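Local coordinates for protein glycoside hydrolase family 5 (Aspergillus oryzae, PDB 6LA0) that hydrolyses glycosidic bonds as a secreted family 5 rutinosidase, and probably also releases glucose units from the non-reducing ends of beta-1,3-glucans, at residues Q306-F309 / A310-E313; E356-D360 / H361-D365. All blocks are in the same frame, centred on the assembly; numbering follows the deposited sequence.

Contact 1: Q306-F309 / A310-E313; sequences QNSF and ALRE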
ATOM      1  N   GLN A 306     -24.041   3.698   9.068  1.00 21.49           N
ATOM      2  CA  GLN A 306     -24.796   4.726   8.345  1.00 17.50           C
ATOM      3  C   GLN A 306     -24.026   5.316   7.163  1.00 21.42           C
ATOM      4  O   GLN A 306     -23.803   6.524   7.073  1.00 18.52           O
ATOM      5  CB  GLN A 306     -25.236   5.829   9.308  1.00 23.59           C
ATOM      6  CG  GLN A 306     -26.316   5.376  10.254  1.00 30.04           C
ATOM      7  CD  GLN A 306     -26.811   6.496  11.128  1.00 37.01           C
ATOM      8  OE1 GLN A 306     -27.654   7.295  10.711  1.00 45.17           O
ATOM      9  NE2 GLN A 306     -26.289   6.569  12.350  1.00 36.83           N
ATOM     10  N   ASN A 307     -23.654   4.447   6.222  1.00 17.89           N
ATOM     11  CA  ASN A 307     -22.974   4.920   5.026  1.00 18.06           C
ATOM     12  C   ASN A 307     -23.950   5.620   4.088  1.00 22.93           C
ATOM     13  O   ASN A 307     -25.079   5.161   3.891  1.00 20.74           O
ATOM     14  CB  ASN A 307     -22.307   3.760   4.298  1.00 16.94           C
ATOM     15  CG  ASN A 307     -21.054   3.283   4.997  1.00 18.64           C
ATOM     16  OD1 ASN A 307     -19.978   3.879   4.856  1.00 21.81           O
ATOM     17  ND2 ASN A 307     -21.187   2.212   5.774  1.00 19.18           N
ATOM     18  N   SER A 308     -23.487   6.706   3.464  1.00 16.24           N
ATOM     19  CA  SER A 308     -24.357   7.561   2.661  1.00 22.58           C
ATOM     20  C   SER A 308     -23.757   7.778   1.279  1.00 22.35           C
ATOM     21  O   SER A 308     -22.638   8.292   1.165  1.00 18.84           O
ATOM     22  CB  SER A 308     -24.570   8.909   3.367  1.00 23.28           C
ATOM     23  OG  SER A 308     -24.800   9.927   2.414  1.00 23.87           O
ATOM     24  N   PHE A 309     -24.504   7.396   0.235  1.00 19.47           N
ATOM     25  CA  PHE A 309     -24.124   7.737  -1.135  1.00 19.92           C
ATOM     26  C   PHE A 309     -23.897   9.243  -1.292  1.00 20.43           C
ATOM     27  O   PHE A 309     -22.909   9.682  -1.895  1.00 19.39           O
ATOM     28  CB  PHE A 309     -25.217   7.320  -2.136  1.00 16.35           C
ATOM     29  CG  PHE A 309     -25.458   5.841  -2.281  1.00 18.75           C
ATOM     30  CD1 PHE A 309     -24.413   4.927  -2.336  1.00 19.32           C
ATOM     31  CD2 PHE A 309     -26.769   5.369  -2.479  1.00 20.10           C
ATOM     32  CE1 PHE A 309     -24.670   3.558  -2.530  1.00 19.16           C
ATOM     33  CE2 PHE A 309     -27.023   4.019  -2.664  1.00 18.52           C
ATOM     34  CZ  PHE A 309     -25.969   3.111  -2.689  1.00 18.79           C
ATOM     35  N   ALA A 310     -24.848  10.047  -0.797  1.00 19.99           N
ATOM     36  CA  ALA A 310     -24.847  11.483  -1.068  1.00 21.05           C
ATOM     37  C   ALA A 310     -23.610  12.173  -0.513  1.00 18.76           C
ATOM     38  O   ALA A 310     -23.127  13.140  -1.104  1.00 19.88           O
ATOM     39  CB  ALA A 310     -26.104  12.139  -0.482  1.00 18.57           C
ATOM     40  N   LEU A 311     -23.083  11.703   0.609  1.00 16.68           N
ATOM     41  CA  LEU A 311     -21.959  12.397   1.229  1.00 21.52           C
ATOM     42  C   LEU A 311     -20.597  11.931   0.722  1.00 19.96           C
ATOM     43  O   LEU A 311     -19.575  12.384   1.251  1.00 19.01           O
ATOM     44  CB  LEU A 311     -22.024  12.256   2.755  1.00 18.86           C
ATOM     45  CG  LEU A 311     -23.137  13.060   3.442  1.00 22.37           C
ATOM     46  CD1 LEU A 311     -23.181  12.760   4.943  1.00 21.70           C
ATOM     47  CD2 LEU A 311     -22.951  14.550   3.181  1.00 19.78           C
ATOM     48  N   ARG A 312     -20.545  11.067  -0.302  1.00 22.12           N
ATOM     49  CA  ARG A 312     -19.253  10.556  -0.753  1.00 18.18           C
ATOM     50  C   ARG A 312     -18.356  11.669  -1.282  1.00 19.02           C
ATOM     51  O   ARG A 312     -17.147  11.689  -1.006  1.00 19.05           O
ATOM     52  CB  ARG A 312     -19.443   9.483  -1.823  1.00 17.57           C
ATOM     53  CG  ARG A 312     -20.067   8.210  -1.285  1.00 19.65           C
ATOM     54  CD  ARG A 312     -20.328   7.196  -2.401  1.00 17.49           C
ATOM     55  NE  ARG A 312     -21.371   7.637  -3.326  1.00 19.12           N
ATOM     56  CZ  ARG A 312     -21.722   6.966  -4.417  1.00 22.43           C
ATOM     57  NH1 ARG A 312     -21.115   5.822  -4.711  1.00 18.33           N
ATOM     58  NH2 ARG A 312     -22.679   7.434  -5.208  1.00 21.00           N
ATOM     59  N   GLU A 313     -18.918  12.596  -2.059  1.00 15.89           N
ATOM     60  CA  GLU A 313     -18.089  13.652  -2.631  1.00 17.12           C
ATOM     61  C   GLU A 313     -17.510  14.544  -1.534  1.00 18.08           C
ATOM     62  O   GLU A 313     -16.307  14.862  -1.536  1.00 20.71           O
ATOM     63  CB  GLU A 313     -18.898  14.474  -3.633  1.00 18.44           C
ATOM     64  CG  GLU A 313     -18.091  15.605  -4.248  1.00 19.94           C
ATOM     65  CD  GLU A 313     -18.906  16.472  -5.174  1.00 28.94           C
ATOM     66  OE1 GLU A 313     -20.118  16.665  -4.901  1.00 32.26           O
ATOM     67  OE2 GLU A 313     -18.323  16.975  -6.166  1.00 25.09           O
TER

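Contact 2: E356-D360 / H361-D365; sequences EYFID and HGYID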
ATOM      1  N   GLU A 356     -12.376   5.146  -9.089  1.00 17.27           N
ATOM      2  CA  GLU A 356     -12.763   5.483 -10.460  1.00 19.18           C
ATOM      3  C   GLU A 356     -14.144   6.135 -10.515  1.00 19.25           C
ATOM      4  O   GLU A 356     -14.403   6.990 -11.371  1.00 17.93           O
ATOM      5  CB  GLU A 356     -12.743   4.230 -11.339  1.00 19.38           C
ATOM      6  CG  GLU A 356     -13.197   4.484 -12.772  1.00 24.68           C
ATOM      7  CD  GLU A 356     -13.048   3.261 -13.662  1.00 23.33           C
ATOM      8  OE1 GLU A 356     -13.345   2.128 -13.207  1.00 22.44           O
ATOM      9  OE2 GLU A 356     -12.632   3.445 -14.824  1.00 24.63           O
ATOM     10  N   TYR A 357     -15.053   5.710  -9.639  1.00 17.38           N
ATOM     11  CA  TYR A 357     -16.388   6.300  -9.624  1.00 19.47           C
ATOM     12  C   TYR A 357     -16.336   7.775  -9.234  1.00 21.27           C
ATOM     13  O   TYR A 357     -17.043   8.604  -9.824  1.00 20.36           O
ATOM     14  CB  TYR A 357     -17.286   5.505  -8.680  1.00 17.29           C
ATOM     15  CG  TYR A 357     -18.704   6.028  -8.612  1.00 20.58           C
ATOM     16  CD1 TYR A 357     -19.041   7.063  -7.747  1.00 19.40           C
ATOM     17  CD2 TYR A 357     -19.704   5.490  -9.412  1.00 22.24           C
ATOM     18  CE1 TYR A 357     -20.323   7.550  -7.682  1.00 18.19           C
ATOM     19  CE2 TYR A 357     -21.012   5.978  -9.342  1.00 21.35           C
ATOM     20  CZ  TYR A 357     -21.306   7.006  -8.479  1.00 19.21           C
ATOM     21  OH  TYR A 357     -22.603   7.497  -8.400  1.00 20.21           O
ATOM     22  N   PHE A 358     -15.497   8.124  -8.247  1.00 22.53           N
ATOM     23  CA  PHE A 358     -15.338   9.530  -7.872  1.00 20.13           C
ATOM     24  C   PHE A 358     -14.862  10.357  -9.061  1.00 22.83           C
ATOM     25  O   PHE A 358     -15.338  11.477  -9.287  1.00 19.84           O
ATOM     26  CB  PHE A 358     -14.332   9.690  -6.728  1.00 18.91           C
ATOM     27  CG  PHE A 358     -14.609   8.849  -5.518  1.00 19.73           C
ATOM     28  CD1 PHE A 358     -15.885   8.408  -5.221  1.00 17.33           C
ATOM     29  CD2 PHE A 358     -13.565   8.516  -4.653  1.00 17.80           C
ATOM     30  CE1 PHE A 358     -16.130   7.646  -4.083  1.00 18.41           C
ATOM     31  CE2 PHE A 358     -13.793   7.745  -3.526  1.00 19.17           C
ATOM     32  CZ  PHE A 358     -15.078   7.306  -3.241  1.00 20.72           C
ATOM     33  N   ILE A 359     -13.903   9.822  -9.827  1.00 17.62           N
ATOM     34  CA  ILE A 359     -13.412  10.511 -11.018  1.00 17.09           C
ATOM     35  C   ILE A 359     -14.527  10.652 -12.044  1.00 18.21           C
ATOM     36  O   ILE A 359     -14.718  11.720 -12.637  1.00 18.63           O
ATOM     37  CB  ILE A 359     -12.219   9.747 -11.624  1.00 19.61           C
ATOM     38  CG1 ILE A 359     -10.942   9.909 -10.778  1.00 18.60           C
ATOM     39  CG2 ILE A 359     -11.980  10.186 -13.075  1.00 22.01           C
ATOM     40  CD1 ILE A 359      -9.773   9.128 -11.366  1.00 19.81           C
ATOM     41  N   ASP A 360     -15.242   9.550 -12.311  1.00 21.85           N
ATOM     42  CA  ASP A 360     -16.230   9.534 -13.389  1.00 21.77           C
ATOM     43  C   ASP A 360     -17.430  10.431 -13.100  1.00 24.45           C
ATOM     44  O   ASP A 360     -18.090  10.887 -14.037  1.00 24.85           O
ATOM     45  CB  ASP A 360     -16.721   8.106 -13.643  1.00 20.90           C
ATOM     46  CG  ASP A 360     -15.725   7.259 -14.409  1.00 22.13           C
ATOM     47  OD1 ASP A 360     -14.774   7.810 -15.015  1.00 24.37           O
ATOM     48  OD2 ASP A 360     -15.902   6.023 -14.402  1.00 25.83           O
ATOM     49  N   HIS A 361     -17.722  10.718 -11.837  1.00 23.30           N
ATOM     50  CA  HIS A 361     -18.876  11.541 -11.505  1.00 21.46           C
ATOM     51  C   HIS A 361     -18.475  12.928 -11.019  1.00 24.50           C
ATOM     52  O   HIS A 361     -19.276  13.618 -10.386  1.00 21.62           O
ATOM     53  CB  HIS A 361     -19.758  10.792 -10.506  1.00 23.15           C
ATOM     54  CG  HIS A 361     -20.356   9.548 -11.092  1.00 25.45           C
ATOM     55  ND1 HIS A 361     -21.682   9.454 -11.462  1.00 26.24           N
ATOM     56  CD2 HIS A 361     -19.784   8.372 -11.447  1.00 23.86           C
ATOM     57  CE1 HIS A 361     -21.907   8.262 -11.986  1.00 22.97           C
ATOM     58  NE2 HIS A 361     -20.772   7.584 -11.986  1.00 25.11           N
ATOM     59  N   GLY A 362     -17.247  13.347 -11.329  1.00 23.94           N
ATOM     60  CA  GLY A 362     -16.817  14.720 -11.159  1.00 20.70           C
ATOM     61  C   GLY A 362     -16.434  15.141  -9.759  1.00 26.47           C
ATOM     62  O   GLY A 362     -16.404  16.342  -9.477  1.00 23.26           O
ATOM     63  N   TYR A 363     -16.141  14.195  -8.864  1.00 23.47           N
ATOM     64  CA  TYR A 363     -15.794  14.555  -7.496  1.00 22.52           C
ATOM     65  C   TYR A 363     -14.362  15.071  -7.354  1.00 20.58           C
ATOM     66  O   TYR A 363     -14.069  15.787  -6.385  1.00 19.12           O
ATOM     67  CB  TYR A 363     -15.950  13.350  -6.562  1.00 20.75           C
ATOM     68  CG  TYR A 363     -17.328  12.723  -6.453  1.00 20.14           C
ATOM     69  CD1 TYR A 363     -18.434  13.245  -7.126  1.00 19.85           C
ATOM     70  CD2 TYR A 363     -17.522  11.605  -5.656  1.00 19.22           C
ATOM     71  CE1 TYR A 363     -19.699  12.646  -7.002  1.00 21.10           C
ATOM     72  CE2 TYR A 363     -18.768  11.012  -5.527  1.00 18.80           C
ATOM     73  CZ  TYR A 363     -19.851  11.530  -6.198  1.00 21.43           C
ATOM     74  OH  TYR A 363     -21.084  10.916  -6.053  1.00 22.09           O
ATOM     75  N   ILE A 364     -13.466  14.727  -8.275  1.00 19.45           N
ATOM     76  CA  ILE A 364     -12.025  14.859  -8.061  1.00 17.76           C
ATOM     77  C   ILE A 364     -11.457  15.921  -8.994  1.00 21.78           C
ATOM     78  O   ILE A 364     -11.629  15.845 -10.219  1.00 24.51           O
ATOM     79  CB  ILE A 364     -11.285  13.524  -8.268  1.00 19.51           C
ATOM     80  CG1 ILE A 364     -11.879  12.419  -7.378  1.00 21.33           C
ATOM     81  CG2 ILE A 364      -9.775  13.699  -8.016  1.00 17.42           C
ATOM     82  CD1 ILE A 364     -12.103  12.831  -5.930  1.00 18.10           C
ATOM     83  N   ASP A 365     -10.731  16.878  -8.416  1.00 19.05           N
ATOM     84  CA  ASP A 365      -9.881  17.807  -9.173  1.00 25.23           C
ATOM     85  C   ASP A 365      -8.652  18.072  -8.304  1.00 23.12           C
ATOM     86  O   ASP A 365      -8.637  18.996  -7.485  1.00 22.93           O
ATOM     87  CB  ASP A 365     -10.612  19.095  -9.533  1.00 29.12           C
ATOM     88  CG  ASP A 365      -9.679  20.172 -10.066  1.00 31.12           C
ATOM     89  OD1 ASP A 365      -8.585  19.845 -10.579  1.00 27.27           O
ATOM     90  OD2 ASP A 365     -10.043  21.362  -9.968  1.00 34.57           O
TER
HETATM   91  O   HOH W   1     -13.742  14.041 -11.125  1.00 15.05           O

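Contact 1: Q306-F309 / A310-E313
R312 leaves its backbone with CG beside its own N (chi1 -68°) and then turns about its CG-CD bond (chi3 -68°), a kink that brings the guanidinium back alongside F309. Its NE donates to F309 O at 2.9 Å, in the carbonyl plane and on a lone pair. The same oxygen takes the backbone N of R312 at 3.2 Å, this time from above the carbonyl plane, so one carbonyl is gripped by two donors of a single residue. Arginine suits the place because NE serves this near acceptor while the end of the group extends further: NH1 bonds D351 O and NH2 makes a weak bond to Y357 OH. The F309 side chain runs alongside, and its CD1 sits over one face of the guanidinium, 4.0 Å from R312 CZ, with the two planes well tilted from each other.

On the other flank, S308 carries its hydroxyl beside its carbonyl carbon (chi1 151°), where OG accepts the N-H of L311 at 3.1 Å. A short side chain ending in an oxygen can meet this amide, and the CB of L311 lies close beside it. F309 N is hydrogen-bonded to Q346 OE1, at the first residue of the turn. The bond from R312 N to F309 O closes a type I beta turn, F309 to R312, leading into helix 312-326 with L311 as the N-cap residue.

Contact 2: E356-D360 / H361-D365
Y357 and H361 stack where helix 355-360 ends in a Schellman motif. The backbone bonds define it: Y363 N reaches back to F358 O at 2.9 Å, and G362 N to I359 O at 3.3 Å, the latter from well above the carbonyl plane. G362 is the C-prime residue, and its positive phi (79°) is one that glycine adopts readily. Just before them, H361 N bonds Y357 O, an i to i+4 bond of the helix, although the N-H points somewhat off line (138°).

Among the aromatic contacts, the offset stack of Y357 and H361 has ring centroids 3.8 Å apart and planes inclined by 20°. With CG trans to N, the tyrosine ring swings outward and somewhat toward the C-terminal end of the helix, where H361 CD2 lies over the middle of one face. Y363 OH comes instead to the edge of the Y357 ring. F358 and Y363 have nearly parallel rings that are slid apart, so they meet mainly through F358 CD1 and Y363 CD2, 3.6 Å apart. F358 also packs edge-to-face with Y332 of strand 329-332.

Apolar contact continues with I364, whose branched side chain lays CG1 against F358 CB and reaches V316 of helix 312-326 and V83. F358 and I364 are buried and join the helix end to helix 312-326, whereas the Y357-H361 stack lies nearer the surface.

Charge lies on another side of the helix, where D360 OD1 and E356 OE2 both form salt bridges with K79. Beyond the Schellman turn, one water joins helix to tail: it donates to I359 O and accepts from I364 N, at 2.9 Å from each.

Overall arrangement
Contact 1 begins helix 312-326, and contact 2 ends helix 355-360; their centres are about 14 Å apart on the same side of the chain's centre. They meet directly: R312 NH2 lies 3.2 Å from Y357 OH, and E313 CB rests 3.7 Å from Y363 CG. N317, one turn along helix 312-326, bonds both E313 O and Y363 O through its ND2, joining the two regions again. Both lie toward the periphery of this TIM-barrel enzyme, about 24 and 21 Å from the centre of the chain, and the F309 side chain is about 13 Å from a bound N-acetylglucosamine, a sugar that is not a substrate.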